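Local structure of xyloglucan-specific endo-beta-1,4-glucanase BoGH9A (Bacteroides ovatus, 6DHT) at residues E30-D36 and R72-S78; R19-L23 and L475-G481; V40-V44 and F55-L60. The protein cleaves beta-1,4-glucosidic linkages within the backbone of xyloglucan, releasing xyloglucan oligosaccharides. Residues are numbered along the deposited sequence.

Interaction 1 of 3, residues E30-D36 and R72-S78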
ATOM      1  N   GLU A  30       7.823 -22.006  -3.939  1.00 14.78           N
ATOM      2  CA  GLU A  30       8.794 -22.016  -5.011  1.00 17.47           C
ATOM      3  C   GLU A  30      10.010 -21.251  -4.496  1.00 19.23           C
ATOM      4  O   GLU A  30       9.886 -20.218  -3.817  1.00 17.48           O
ATOM      5  CB  GLU A  30       8.199 -21.362  -6.250  1.00 18.59           C
ATOM      6  CG  GLU A  30       9.077 -21.325  -7.487  1.00 20.92           C
ATOM      7  CD  GLU A  30       8.351 -20.664  -8.650  1.00 24.95           C
ATOM      8  OE1 GLU A  30       8.418 -19.428  -8.788  1.00 25.66           O
ATOM      9  OE2 GLU A  30       7.659 -21.373  -9.407  1.00 31.88           O
ATOM     10  N   LYS A  31      11.196 -21.771  -4.795  1.00 17.70           N
ATOM     11  CA  LYS A  31      12.432 -21.164  -4.305  1.00 18.47           C
ATOM     12  C   LYS A  31      13.402 -20.930  -5.438  1.00 19.17           C
ATOM     13  O   LYS A  31      14.061 -21.860  -5.914  1.00 18.84           O
ATOM     14  CB  LYS A  31      13.069 -22.027  -3.205  1.00 17.33           C
ATOM     15  CG  LYS A  31      12.085 -22.357  -2.110  1.00 16.95           C
ATOM     16  CD  LYS A  31      12.666 -23.184  -0.955  1.00 16.34           C
ATOM     17  CE  LYS A  31      11.587 -23.643  -0.011  1.00 19.35           C
ATOM     18  NZ  LYS A  31      10.687 -24.613  -0.704  1.00 20.77           N
ATOM     19  N   ILE A  32      13.476 -19.688  -5.876  1.00 18.02           N
ATOM     20  CA  ILE A  32      14.247 -19.308  -7.039  1.00 18.76           C
ATOM     21  C   ILE A  32      15.131 -18.108  -6.757  1.00 22.20           C
ATOM     22  O   ILE A  32      14.706 -17.113  -6.154  1.00 21.71           O
ATOM     23  CB  ILE A  32      13.336 -19.076  -8.261  1.00 25.43           C
ATOM     24  CG1 ILE A  32      12.806 -20.443  -8.736  1.00 26.41           C
ATOM     25  CG2 ILE A  32      14.095 -18.320  -9.394  1.00 23.50           C
ATOM     26  CD1 ILE A  32      11.936 -20.414  -9.920  1.00 30.11           C
ATOM     27  N   ALA A  33      16.396 -18.223  -7.173  1.00 17.53           N
ATOM     28  CA  ALA A  33      17.325 -17.115  -7.159  1.00 19.00           C
ATOM     29  C   ALA A  33      17.748 -16.874  -8.597  1.00 17.10           C
ATOM     30  O   ALA A  33      17.605 -17.767  -9.422  1.00 17.33           O
ATOM     31  CB  ALA A  33      18.541 -17.451  -6.292  1.00 19.86           C
ATOM     32  N   VAL A  34      18.186 -15.665  -8.899  1.00 16.38           N
ATOM     33  CA  VAL A  34      18.614 -15.316 -10.245  1.00 17.20           C
ATOM     34  C   VAL A  34      19.982 -14.666 -10.179  1.00 20.05           C
ATOM     35  O   VAL A  34      20.189 -13.693  -9.452  1.00 18.25           O
ATOM     36  CB  VAL A  34      17.632 -14.365 -10.918  1.00 18.25           C
ATOM     37  CG1 VAL A  34      18.181 -13.889 -12.255  1.00 17.50           C
ATOM     38  CG2 VAL A  34      16.296 -15.059 -11.116  1.00 20.57           C
ATOM     39  N   VAL A  35      20.924 -15.196 -10.958  1.00 20.82           N
ATOM     40  CA  VAL A  35      22.219 -14.554 -11.071  1.00 17.63           C
ATOM     41  C   VAL A  35      22.079 -13.438 -12.102  1.00 14.90           C
ATOM     42  O   VAL A  35      21.630 -13.678 -13.220  1.00 18.86           O
ATOM     43  CB  VAL A  35      23.280 -15.559 -11.501  1.00 17.71           C
ATOM     44  CG1 VAL A  35      24.629 -14.879 -11.526  1.00 23.85           C
ATOM     45  CG2 VAL A  35      23.338 -16.745 -10.577  1.00 21.18           C
ATOM     46  N   ASP A  36      22.438 -12.218 -11.724  1.00 18.08           N
ATOM     47  CA  ASP A  36      22.142 -11.036 -12.521  1.00 17.46           C
ATOM     48  C   ASP A  36      22.962 -10.937 -13.812  1.00 22.49           C
ATOM     49  O   ASP A  36      22.545 -10.262 -14.753  1.00 23.65           O
ATOM     50  CB  ASP A  36      22.376  -9.771 -11.687  1.00 17.30           C
ATOM     51  CG  ASP A  36      21.958  -8.497 -12.402  1.00 21.85           C
ATOM     52  OD1 ASP A  36      20.809  -8.410 -12.879  1.00 26.12           O
ATOM     53  OD2 ASP A  36      22.772  -7.551 -12.477  1.00 27.87           O
ATOM     54  N   ARG A  72      20.751 -13.390 -17.406  1.00 21.24           N
ATOM     55  CA  ARG A  72      20.197 -13.723 -16.105  1.00 20.30           C
ATOM     56  C   ARG A  72      19.951 -15.225 -16.027  1.00 18.15           C
ATOM     57  O   ARG A  72      19.246 -15.776 -16.866  1.00 22.50           O
ATOM     58  CB  ARG A  72      18.896 -12.946 -15.912  1.00 21.77           C
ATOM     59  CG  ARG A  72      19.077 -11.562 -15.350  1.00 18.40           C
ATOM     60  CD  ARG A  72      19.862 -10.580 -16.231  1.00 20.61           C
ATOM     61  NE  ARG A  72      19.928  -9.288 -15.554  1.00 22.76           N
ATOM     62  CZ  ARG A  72      19.213  -8.211 -15.873  1.00 18.36           C
ATOM     63  NH1 ARG A  72      19.293  -7.119 -15.131  1.00 21.38           N
ATOM     64  NH2 ARG A  72      18.414  -8.199 -16.935  1.00 22.36           N
ATOM     65  N   THR A  73      20.503 -15.893 -15.015  1.00 18.41           N
ATOM     66  CA  THR A  73      20.405 -17.342 -14.896  1.00 20.63           C
ATOM     67  C   THR A  73      19.515 -17.718 -13.713  1.00 19.25           C
ATOM     68  O   THR A  73      19.750 -17.289 -12.590  1.00 19.89           O
ATOM     69  CB  THR A  73      21.805 -17.983 -14.712  1.00 22.79           C
ATOM     70  OG1 THR A  73      22.666 -17.521 -15.757  1.00 27.26           O
ATOM     71  CG2 THR A  73      21.734 -19.504 -14.727  1.00 23.53           C
ATOM     72  N   THR A  74      18.519 -18.552 -13.980  1.00 21.23           N
ATOM     73  CA  THR A  74      17.582 -18.988 -12.958  1.00 21.36           C
ATOM     74  C   THR A  74      18.092 -20.214 -12.221  1.00 24.30           C
ATOM     75  O   THR A  74      18.505 -21.208 -12.839  1.00 22.55           O
ATOM     76  CB  THR A  74      16.236 -19.258 -13.616  1.00 18.84           C
ATOM     77  OG1 THR A  74      15.719 -18.018 -14.108  1.00 21.62           O
ATOM     78  CG2 THR A  74      15.240 -19.901 -12.639  1.00 23.41           C
ATOM     79  N   LEU A  75      18.063 -20.131 -10.897  1.00 17.25           N
ATOM     80  CA  LEU A  75      18.446 -21.209 -10.011  1.00 18.97           C
ATOM     81  C   LEU A  75      17.220 -21.657  -9.227  1.00 20.82           C
ATOM     82  O   LEU A  75      16.759 -20.923  -8.355  1.00 20.46           O
ATOM     83  CB  LEU A  75      19.508 -20.706  -9.040  1.00 21.77           C
ATOM     84  CG  LEU A  75      20.613 -19.845  -9.650  1.00 20.88           C
ATOM     85  CD1 LEU A  75      21.606 -19.445  -8.574  1.00 20.69           C
ATOM     86  CD2 LEU A  75      21.359 -20.570 -10.812  1.00 21.13           C
ATOM     87  N   ASP A  76      16.698 -22.840  -9.531  1.00 18.90           N
ATOM     88  CA  ASP A  76      15.458 -23.341  -8.922  1.00 18.29           C
ATOM     89  C   ASP A  76      15.750 -24.492  -7.958  1.00 24.44           C
ATOM     90  O   ASP A  76      16.065 -25.611  -8.391  1.00 20.60           O
ATOM     91  CB  ASP A  76      14.499 -23.800 -10.025  1.00 19.34           C
ATOM     92  CG  ASP A  76      13.103 -24.148  -9.493  1.00 20.27           C
ATOM     93  OD1 ASP A  76      12.928 -24.365  -8.268  1.00 20.22           O
ATOM     94  OD2 ASP A  76      12.182 -24.265 -10.325  1.00 23.34           O
ATOM     95  N   PHE A  77      15.638 -24.213  -6.662  1.00 19.55           N
ATOM     96  CA  PHE A  77      15.849 -25.193  -5.601  1.00 21.54           C
ATOM     97  C   PHE A  77      14.568 -25.384  -4.768  1.00 17.90           C
ATOM     98  O   PHE A  77      14.602 -25.681  -3.563  1.00 20.12           O
ATOM     99  CB  PHE A  77      17.034 -24.782  -4.723  1.00 18.46           C
ATOM    100  CG  PHE A  77      17.038 -23.336  -4.333  1.00 20.19           C
ATOM    101  CD1 PHE A  77      17.507 -22.377  -5.199  1.00 18.94           C
ATOM    102  CD2 PHE A  77      16.593 -22.935  -3.078  1.00 19.61           C
ATOM    103  CE1 PHE A  77      17.502 -21.018  -4.842  1.00 21.01           C
ATOM    104  CE2 PHE A  77      16.598 -21.580  -2.713  1.00 19.00           C
ATOM    105  CZ  PHE A  77      17.055 -20.625  -3.602  1.00 19.29           C
ATOM    106  N   SER A  78      13.431 -25.248  -5.448  1.00 20.34           N
ATOM    107  CA  SER A  78      12.111 -25.398  -4.822  1.00 19.92           C
ATOM    108  C   SER A  78      11.935 -26.709  -4.058  1.00 18.81           C
ATOM    109  O   SER A  78      11.206 -26.777  -3.073  1.00 20.65           O
ATOM    110  CB  SER A  78      11.011 -25.277  -5.892  1.00 20.32           C
ATOM    111  OG  SER A  78      11.030 -24.027  -6.539  1.00 19.84           O
TER
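Strands 32-35 and 72-76 of the N-terminal Ig-like domain run antiparallel, directions 156° apart, axes approaching to 4.6 Å. Backbone hydrogen bonds set the register. A33 and L75 exchange a pair (A33 N to L75 O 3.0 Å, L75 N to A33 O 2.8 Å), as do V35 and T73 (V35 N to T73 O 2.9 Å, T73 N to V35 O 3.1 Å). The non-hydrogen-bonded pairs I32–D76 and V34–T74 alternate with them, and F77 N to K31 O, 2.9 Å, extends this past strand 72-76.

Polar side chains close both ends. K31 N donates to S78 OG at 2.9 Å, while D76 OD1 accepts from S78 N at 3.0 Å in an Asx turn. R72 NE and NH1 each lie 3.0 Å from D36 OD1 in a salt bridge; D36 OD2 pairs with K70.

The face of A33, V35, T73 and L75 packs on L88 and F43 of the opposing sheet; V35 CG2 meets L75 CD1 at 3.8 Å and A33 CB meets F77 CE1 at 4.0 Å. I32 and V34 share the mixed other face with T74 and D76. The contact thus has a backbone-bonded centre, polar ends and an apolar sandwich-facing side.

Interaction 2 of 3, residues R19-L23 and L475-G481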
ATOM      1  N   ARG A  19      20.723 -12.798  -6.888  1.00 15.55           N
ATOM      2  CA  ARG A  19      19.530 -12.001  -6.573  1.00 15.33           C
ATOM      3  C   ARG A  19      18.454 -12.939  -6.038  1.00 15.31           C
ATOM      4  O   ARG A  19      18.075 -13.925  -6.670  1.00 15.05           O
ATOM      5  CB  ARG A  19      19.077 -11.249  -7.825  1.00 14.94           C
ATOM      6  CG  ARG A  19      20.165 -10.375  -8.456  1.00 16.60           C
ATOM      7  CD  ARG A  19      20.536  -9.191  -7.556  1.00 18.05           C
ATOM      8  NE  ARG A  19      21.840  -8.629  -7.904  1.00 20.08           N
ATOM      9  CZ  ARG A  19      22.033  -7.712  -8.833  1.00 18.95           C
ATOM     10  NH1 ARG A  19      21.041  -7.238  -9.559  1.00 16.95           N
ATOM     11  NH2 ARG A  19      23.269  -7.285  -9.065  1.00 21.70           N
ATOM     12  N   LEU A  20      17.999 -12.665  -4.822  1.00 16.72           N
ATOM     13  CA  LEU A  20      17.014 -13.545  -4.208  1.00 14.52           C
ATOM     14  C   LEU A  20      16.135 -12.768  -3.234  1.00 15.08           C
ATOM     15  O   LEU A  20      16.403 -11.633  -2.905  1.00 15.20           O
ATOM     16  CB  LEU A  20      17.701 -14.715  -3.498  1.00 16.49           C
ATOM     17  CG  LEU A  20      18.327 -14.468  -2.121  1.00 18.47           C
ATOM     18  CD1 LEU A  20      18.876 -15.744  -1.562  1.00 22.23           C
ATOM     19  CD2 LEU A  20      19.456 -13.416  -2.168  1.00 21.44           C
ATOM     20  N   ASN A  21      15.093 -13.428  -2.751  1.00 15.53           N
ATOM     21  CA  ASN A  21      14.299 -12.907  -1.654  1.00 16.58           C
ATOM     22  C   ASN A  21      15.163 -12.906  -0.397  1.00 13.41           C
ATOM     23  O   ASN A  21      15.520 -13.951   0.140  1.00 14.09           O
ATOM     24  CB  ASN A  21      13.081 -13.799  -1.484  1.00 15.70           C
ATOM     25  CG  ASN A  21      12.157 -13.323  -0.379  1.00 13.76           C
ATOM     26  OD1 ASN A  21      12.607 -12.844   0.664  1.00 14.52           O
ATOM     27  ND2 ASN A  21      10.852 -13.497  -0.586  1.00 14.76           N
ATOM     28  N   GLN A  22      15.501 -11.705   0.057  1.00 13.91           N
ATOM     29  CA  GLN A  22      16.457 -11.552   1.161  1.00 13.81           C
ATOM     30  C   GLN A  22      15.859 -11.814   2.526  1.00 15.18           C
ATOM     31  O   GLN A  22      16.568 -11.770   3.528  1.00 18.02           O
ATOM     32  CB  GLN A  22      17.068 -10.159   1.127  1.00 14.80           C
ATOM     33  CG  GLN A  22      17.937  -9.904  -0.114  1.00 14.68           C
ATOM     34  CD  GLN A  22      18.394  -8.474  -0.248  1.00 14.69           C
ATOM     35  OE1 GLN A  22      18.372  -7.706   0.715  1.00 15.32           O
ATOM     36  NE2 GLN A  22      18.766  -8.075  -1.471  1.00 16.40           N
ATOM     37  N   LEU A  23      14.545 -12.078   2.589  1.00 14.24           N
ATOM     38  CA  LEU A  23      13.942 -12.489   3.846  1.00 17.65           C
ATOM     39  C   LEU A  23      13.965 -14.014   3.950  1.00 15.10           C
ATOM     40  O   LEU A  23      14.212 -14.564   5.026  1.00 17.38           O
ATOM     41  CB  LEU A  23      12.519 -11.967   3.950  1.00 17.16           C
ATOM     42  CG  LEU A  23      12.340 -10.461   3.835  1.00 22.45           C
ATOM     43  CD1 LEU A  23      10.959 -10.076   4.411  1.00 19.68           C
ATOM     44  CD2 LEU A  23      13.431  -9.632   4.487  1.00 19.86           C
ATOM     45  N   LEU A 475      11.767  -7.906  -2.689  1.00 12.93           N
ATOM     46  CA  LEU A 475      12.619  -8.289  -1.571  1.00 13.35           C
ATOM     47  C   LEU A 475      14.057  -8.662  -1.975  1.00 14.37           C
ATOM     48  O   LEU A 475      14.830  -9.122  -1.138  1.00 13.84           O
ATOM     49  CB  LEU A 475      11.945  -9.386  -0.736  1.00 12.76           C
ATOM     50  CG  LEU A 475      10.606  -8.979  -0.123  1.00 12.33           C
ATOM     51  CD1 LEU A 475      10.017 -10.198   0.548  1.00 14.02           C
ATOM     52  CD2 LEU A 475      10.761  -7.819   0.839  1.00 13.15           C
ATOM     53  N   GLY A 476      14.387  -8.461  -3.242  1.00 13.19           N
ATOM     54  CA  GLY A 476      15.780  -8.566  -3.672  1.00 13.60           C
ATOM     55  C   GLY A 476      16.012  -9.236  -5.009  1.00 13.76           C
ATOM     56  O   GLY A 476      17.131  -9.145  -5.563  1.00 14.99           O
ATOM     57  N   ARG A 477      15.041  -9.962  -5.528  1.00 14.21           N
ATOM     58  CA  ARG A 477      15.253 -10.691  -6.770  1.00 14.92           C
ATOM     59  C   ARG A 477      14.985  -9.780  -7.955  1.00 14.69           C
ATOM     60  O   ARG A 477      13.952  -9.898  -8.622  1.00 15.47           O
ATOM     61  CB  ARG A 477      14.417 -11.968  -6.832  1.00 13.68           C
ATOM     62  CG  ARG A 477      14.869 -12.845  -7.980  1.00 18.63           C
ATOM     63  CD  ARG A 477      14.221 -14.175  -7.942  1.00 20.76           C
ATOM     64  NE  ARG A 477      12.832 -14.076  -8.364  1.00 25.13           N
ATOM     65  CZ  ARG A 477      11.868 -14.888  -7.961  1.00 19.81           C
ATOM     66  NH1 ARG A 477      12.138 -15.823  -7.075  1.00 31.71           N
ATOM     67  NH2 ARG A 477      10.626 -14.720  -8.397  1.00 24.68           N
ATOM     68  N   ASN A 478      15.924  -8.869  -8.224  1.00 14.89           N
ATOM     69  CA  ASN A 478      15.699  -7.801  -9.178  1.00 13.78           C
ATOM     70  C   ASN A 478      17.035  -7.268  -9.738  1.00 16.38           C
ATOM     71  O   ASN A 478      18.117  -7.760  -9.371  1.00 17.19           O
ATOM     72  CB  ASN A 478      14.871  -6.691  -8.501  1.00 15.70           C
ATOM     73  CG  ASN A 478      15.604  -6.068  -7.327  1.00 18.06           C
ATOM     74  OD1 ASN A 478      16.755  -5.637  -7.470  1.00 15.71           O
ATOM     75  ND2 ASN A 478      14.977  -6.045  -6.159  1.00 16.65           N
ATOM     76  N   ALA A 479      16.945  -6.260 -10.593  1.00 16.46           N
ATOM     77  CA  ALA A 479      18.115  -5.757 -11.323  1.00 15.42           C
ATOM     78  C   ALA A 479      19.107  -4.945 -10.499  1.00 19.75           C
ATOM     79  O   ALA A 479      20.235  -4.733 -10.964  1.00 18.43           O
ATOM     80  CB  ALA A 479      17.648  -4.933 -12.470  1.00 17.83           C
ATOM     81  N   THR A 480      18.717  -4.440  -9.330  1.00 19.18           N
ATOM     82  CA  THR A 480      19.614  -3.621  -8.497  1.00 15.18           C
ATOM     83  C   THR A 480      20.171  -4.401  -7.315  1.00 17.82           C
ATOM     84  O   THR A 480      21.231  -4.044  -6.774  1.00 18.28           O
ATOM     85  CB  THR A 480      18.931  -2.353  -7.960  1.00 15.40           C
ATOM     86  OG1 THR A 480      17.876  -2.750  -7.062  1.00 16.95           O
ATOM     87  CG2 THR A 480      18.364  -1.551  -9.076  1.00 16.00           C
ATOM     88  N   GLY A 481      19.467  -5.446  -6.882  1.00 16.66           N
ATOM     89  CA  GLY A 481      19.850  -6.173  -5.683  1.00 15.42           C
ATOM     90  C   GLY A 481      19.359  -5.583  -4.366  1.00 13.86           C
ATOM     91  O   GLY A 481      19.728  -6.055  -3.307  1.00 16.70           O
TER
HETATM   92  O   HOH W   1      23.173  -4.879 -10.745  1.00 35.30           O
HETATM   93  O   HOH W   2      19.068  -9.940  -3.781  1.00 17.09           O
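L475, the first residue to leave helical geometry after helix 461-474, offers its carbonyl to the other segment: Q22 N donates to L475 O at 2.9 Å. Its side chain points toward 19-23, with L475 CD1 4.0 Å from L23 CD1; N21 OD1 accepts from L23 N at 2.8 Å, an Asx turn that shapes this bend.

G476 lies against L20, G476 CA being 3.2 Å from L20 O. A CB here would clash with L20 O and Q22 NE2, and the backbone angles of G476 (140°/-17°) by themselves call for glycine. A water links G476 O, L20 N and Q22 NE2.

R477 centres an inverse gamma turn. R477 CG rests 3.6 Å from R19 O, but the guanidinium leads away to D472, I32 O and F424 O.

N478 O accepts from R19 NH1 at 3.0 Å, while N478 OD1 takes T480 N (3.0 Å) and G481 N (2.8 Å), an Asx turn that the second bond extends to an Asx motif. A second water joins A479 O to R19 NH2. The side chain of T480 is about 9 Å from that of D539, a predicted active-site residue. At G481, N lies over one face of the R19 guanidinium and Q22 NE2 donates to G481 O at 2.9 Å; R19 NE binds D16 O, and Q22 OE1 accepts from T490 N.

The contact bridges the Ig-like and GH9 catalytic domains: L23 and L475 touch L107 of helix 105-117, R477 packs on V34 of strand 32-35, and L20 reaches A33 there and V95 and F97 of strand 93-99.

Interaction 3 of 3, residues V40-V44 and F55-L60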
ATOM      1  N   VAL A  40      27.099 -19.084 -15.825  1.00 29.04           N
ATOM      2  CA  VAL A  40      26.843 -20.029 -14.745  1.00 33.30           C
ATOM      3  C   VAL A  40      26.344 -21.334 -15.359  1.00 32.45           C
ATOM      4  O   VAL A  40      25.537 -21.314 -16.293  1.00 40.52           O
ATOM      5  CB  VAL A  40      25.776 -19.466 -13.756  1.00 30.44           C
ATOM      6  CG1 VAL A  40      25.317 -20.529 -12.779  1.00 34.35           C
ATOM      7  CG2 VAL A  40      26.349 -18.284 -13.009  1.00 38.01           C
ATOM      8  N   GLU A  41      26.814 -22.465 -14.842  1.00 27.75           N
ATOM      9  CA  GLU A  41      26.393 -23.759 -15.359  1.00 29.47           C
ATOM     10  C   GLU A  41      25.803 -24.658 -14.287  1.00 25.06           C
ATOM     11  O   GLU A  41      25.096 -25.620 -14.594  1.00 30.07           O
ATOM     12  CB  GLU A  41      27.578 -24.454 -16.037  1.00 42.42           C
ATOM     13  CG  GLU A  41      28.067 -23.705 -17.270  1.00 51.08           C
ATOM     14  CD  GLU A  41      29.259 -24.361 -17.938  1.00 60.57           C
ATOM     15  OE1 GLU A  41      29.714 -25.425 -17.462  1.00 51.83           O
ATOM     16  OE2 GLU A  41      29.741 -23.805 -18.948  1.00 67.87           O
ATOM     17  N   GLU A  42      26.079 -24.333 -13.032  1.00 28.66           N
ATOM     18  CA  GLU A  42      25.743 -25.214 -11.925  1.00 29.91           C
ATOM     19  C   GLU A  42      25.623 -24.438 -10.607  1.00 27.40           C
ATOM     20  O   GLU A  42      26.340 -23.476 -10.392  1.00 25.22           O
ATOM     21  CB  GLU A  42      26.860 -26.243 -11.821  1.00 33.03           C
ATOM     22  CG  GLU A  42      26.732 -27.248 -10.730  1.00 39.59           C
ATOM     23  CD  GLU A  42      27.887 -28.231 -10.765  1.00 47.88           C
ATOM     24  OE1 GLU A  42      28.162 -28.773 -11.856  1.00 46.70           O
ATOM     25  OE2 GLU A  42      28.529 -28.444  -9.714  1.00 53.77           O
ATOM     26  N   PHE A  43      24.716 -24.865  -9.726  1.00 25.41           N
ATOM     27  CA  PHE A  43      24.704 -24.359  -8.357  1.00 20.50           C
ATOM     28  C   PHE A  43      24.445 -25.472  -7.370  1.00 19.49           C
ATOM     29  O   PHE A  43      23.945 -26.539  -7.741  1.00 23.49           O
ATOM     30  CB  PHE A  43      23.669 -23.229  -8.176  1.00 20.46           C
ATOM     31  CG  PHE A  43      22.236 -23.697  -8.123  1.00 22.28           C
ATOM     32  CD1 PHE A  43      21.515 -23.913  -9.286  1.00 22.12           C
ATOM     33  CD2 PHE A  43      21.618 -23.910  -6.904  1.00 23.15           C
ATOM     34  CE1 PHE A  43      20.194 -24.347  -9.231  1.00 23.28           C
ATOM     35  CE2 PHE A  43      20.297 -24.327  -6.841  1.00 22.15           C
ATOM     36  CZ  PHE A  43      19.593 -24.549  -8.004  1.00 21.49           C
ATOM     37  N   VAL A  44      24.793 -25.218  -6.110  1.00 20.36           N
ATOM     38  CA  VAL A  44      24.647 -26.202  -5.041  1.00 22.96           C
ATOM     39  C   VAL A  44      24.060 -25.531  -3.797  1.00 24.32           C
ATOM     40  O   VAL A  44      24.407 -24.401  -3.469  1.00 23.93           O
ATOM     41  CB  VAL A  44      26.009 -26.858  -4.685  1.00 25.40           C
ATOM     42  CG1 VAL A  44      25.841 -27.911  -3.621  1.00 24.70           C
ATOM     43  CG2 VAL A  44      26.631 -27.463  -5.925  1.00 26.57           C
ATOM     44  N   PHE A  55      21.150 -30.147  -2.318  1.00 19.84           N
ATOM     45  CA  PHE A  55      20.601 -30.018  -3.662  1.00 20.69           C
ATOM     46  C   PHE A  55      21.677 -29.561  -4.643  1.00 21.92           C
ATOM     47  O   PHE A  55      22.526 -28.745  -4.310  1.00 24.53           O
ATOM     48  CB  PHE A  55      19.454 -28.982  -3.659  1.00 21.38           C
ATOM     49  CG  PHE A  55      18.717 -28.881  -4.973  1.00 19.29           C
ATOM     50  CD1 PHE A  55      17.608 -29.672  -5.218  1.00 31.25           C
ATOM     51  CD2 PHE A  55      19.114 -27.990  -5.946  1.00 18.08           C
ATOM     52  CE1 PHE A  55      16.930 -29.584  -6.419  1.00 27.34           C
ATOM     53  CE2 PHE A  55      18.436 -27.913  -7.154  1.00 22.46           C
ATOM     54  CZ  PHE A  55      17.341 -28.702  -7.375  1.00 24.10           C
ATOM     55  N   VAL A  56      21.624 -30.099  -5.857  1.00 25.30           N
ATOM     56  CA  VAL A  56      22.485 -29.665  -6.938  1.00 23.95           C
ATOM     57  C   VAL A  56      21.625 -29.403  -8.161  1.00 20.75           C
ATOM     58  O   VAL A  56      20.818 -30.242  -8.548  1.00 26.76           O
ATOM     59  CB  VAL A  56      23.565 -30.739  -7.301  1.00 25.48           C
ATOM     60  CG1 VAL A  56      24.405 -30.261  -8.463  1.00 25.28           C
ATOM     61  CG2 VAL A  56      24.438 -31.033  -6.088  1.00 26.35           C
ATOM     62  N   GLY A  57      21.807 -28.238  -8.757  1.00 20.32           N
ATOM     63  CA  GLY A  57      21.085 -27.852  -9.953  1.00 21.89           C
ATOM     64  C   GLY A  57      21.982 -27.628 -11.157  1.00 26.12           C
ATOM     65  O   GLY A  57      22.992 -26.932 -11.078  1.00 25.53           O
ATOM     66  N   LYS A  58      21.566 -28.186 -12.287  1.00 24.09           N
ATOM     67  CA  LYS A  58      22.287 -28.045 -13.552  1.00 27.53           C
ATOM     68  C   LYS A  58      21.301 -27.753 -14.687  1.00 32.85           C
ATOM     69  O   LYS A  58      20.098 -27.654 -14.456  1.00 26.89           O
ATOM     70  CB  LYS A  58      23.063 -29.336 -13.842  1.00 33.48           C
ATOM     71  CG  LYS A  58      23.984 -29.775 -12.713  1.00 31.91           C
ATOM     72  CD  LYS A  58      24.722 -31.071 -13.052  1.00 39.53           C
ATOM     73  CE  LYS A  58      25.885 -31.314 -12.102  1.00 46.89           C
ATOM     74  NZ  LYS A  58      26.566 -32.620 -12.362  1.00 50.47           N
ATOM     75  N   SER A  59      21.806 -27.609 -15.910  1.00 27.63           N
ATOM     76  CA  SER A  59      20.959 -27.353 -17.084  1.00 31.66           C
ATOM     77  C   SER A  59      20.069 -26.153 -16.845  1.00 26.43           C
ATOM     78  O   SER A  59      18.838 -26.228 -16.960  1.00 34.17           O
ATOM     79  CB  SER A  59      20.101 -28.558 -17.431  1.00 32.17           C
ATOM     80  OG  SER A  59      20.917 -29.664 -17.739  1.00 35.07           O
ATOM     81  N   LEU A  60      20.718 -25.046 -16.527  1.00 24.15           N
ATOM     82  CA  LEU A  60      20.017 -23.867 -16.045  1.00 21.90           C
ATOM     83  C   LEU A  60      19.468 -23.008 -17.168  1.00 32.14           C
ATOM     84  O   LEU A  60      20.112 -22.799 -18.197  1.00 30.80           O
ATOM     85  CB  LEU A  60      20.944 -23.035 -15.168  1.00 23.62           C
ATOM     86  CG  LEU A  60      21.652 -23.801 -14.054  1.00 22.50           C
ATOM     87  CD1 LEU A  60      22.677 -22.890 -13.438  1.00 27.82           C
ATOM     88  CD2 LEU A  60      20.670 -24.324 -13.013  1.00 22.46           C
TER
HETATM   89  O   HOH W   3      23.584 -24.981 -16.883  1.00 29.26           O
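The ring of F43 is the main bump, and the bare backbone of G57 is the hollow beneath it. With chi1 at 75° the ring lies across G57 of the partner strand, with G57 N over one of its faces; a CB on G57 would come to 2.3 Å from F43 CE1, a clash. On one flank L60 CD2 meets the ring edge, 3.8 Å from F43 CE1. On another, F55 CE2 approaches F43 CZ at 3.7 Å, the rings oblique, planes at 31°, centroids 5.8 Å apart.

Below this packing, F43 N donates to G57 O at 3.0 Å and G57 N to F43 O at 2.9 Å, making F43–G57 an antiparallel hydrogen-bonded pair. The two segments belong to a beta hairpin, strands 42-47 and 53-58, in the Ig-like domain; the axes of the short strands 42-44 and 55-58 approach to 4.8 Å at 169°. Strand 53-58 is at an edge of its sheet, and F43 and L60 face L75 of the opposing sheet, on the inner side of the sandwich.

L60 is the second bump. The chain turns at S59 (phi 54°), and L60 then points back so that L60 CD1 sits 3.6 Å from V40 CG1 and 3.7 Å from E42 N. A water bridges the backbones beside L60, 2.8 Å from E41 O, to which it donates, and 2.9 Å from L60 N, from which it accepts.

On the more exposed face of E42, V44, V56 and K58, V44 CG2 and V56 CG2 touch at 4.2 Å, and E42 OE1 stays 4.2 Å from K58 NZ, beyond salt-bridge range.

Overall arrangement
From the N terminus, the chain first enters interaction 2 at 19-23, whose partner 475-481 arrives more than 450 residues later; this long closure encloses both other contacts and ties the Ig-like domain to the catalytic domain. Next, 30-36 opens interaction 1, closed by 72-78. Within that loop 40-44 and 55-60 form interaction 3, a short hairpin closure, so the three nest without crossing. Interactions 1 and 2 touch directly, through V34 O to R19 N (2.8 Å) and I32 O to R477 NH1 (3.0 Å), both probable hydrogen bonds. Interactions 1 and 3 pack sheet against sheet, whereas interactions 2 and 3 remain about 10 Å apart at their nearest atoms.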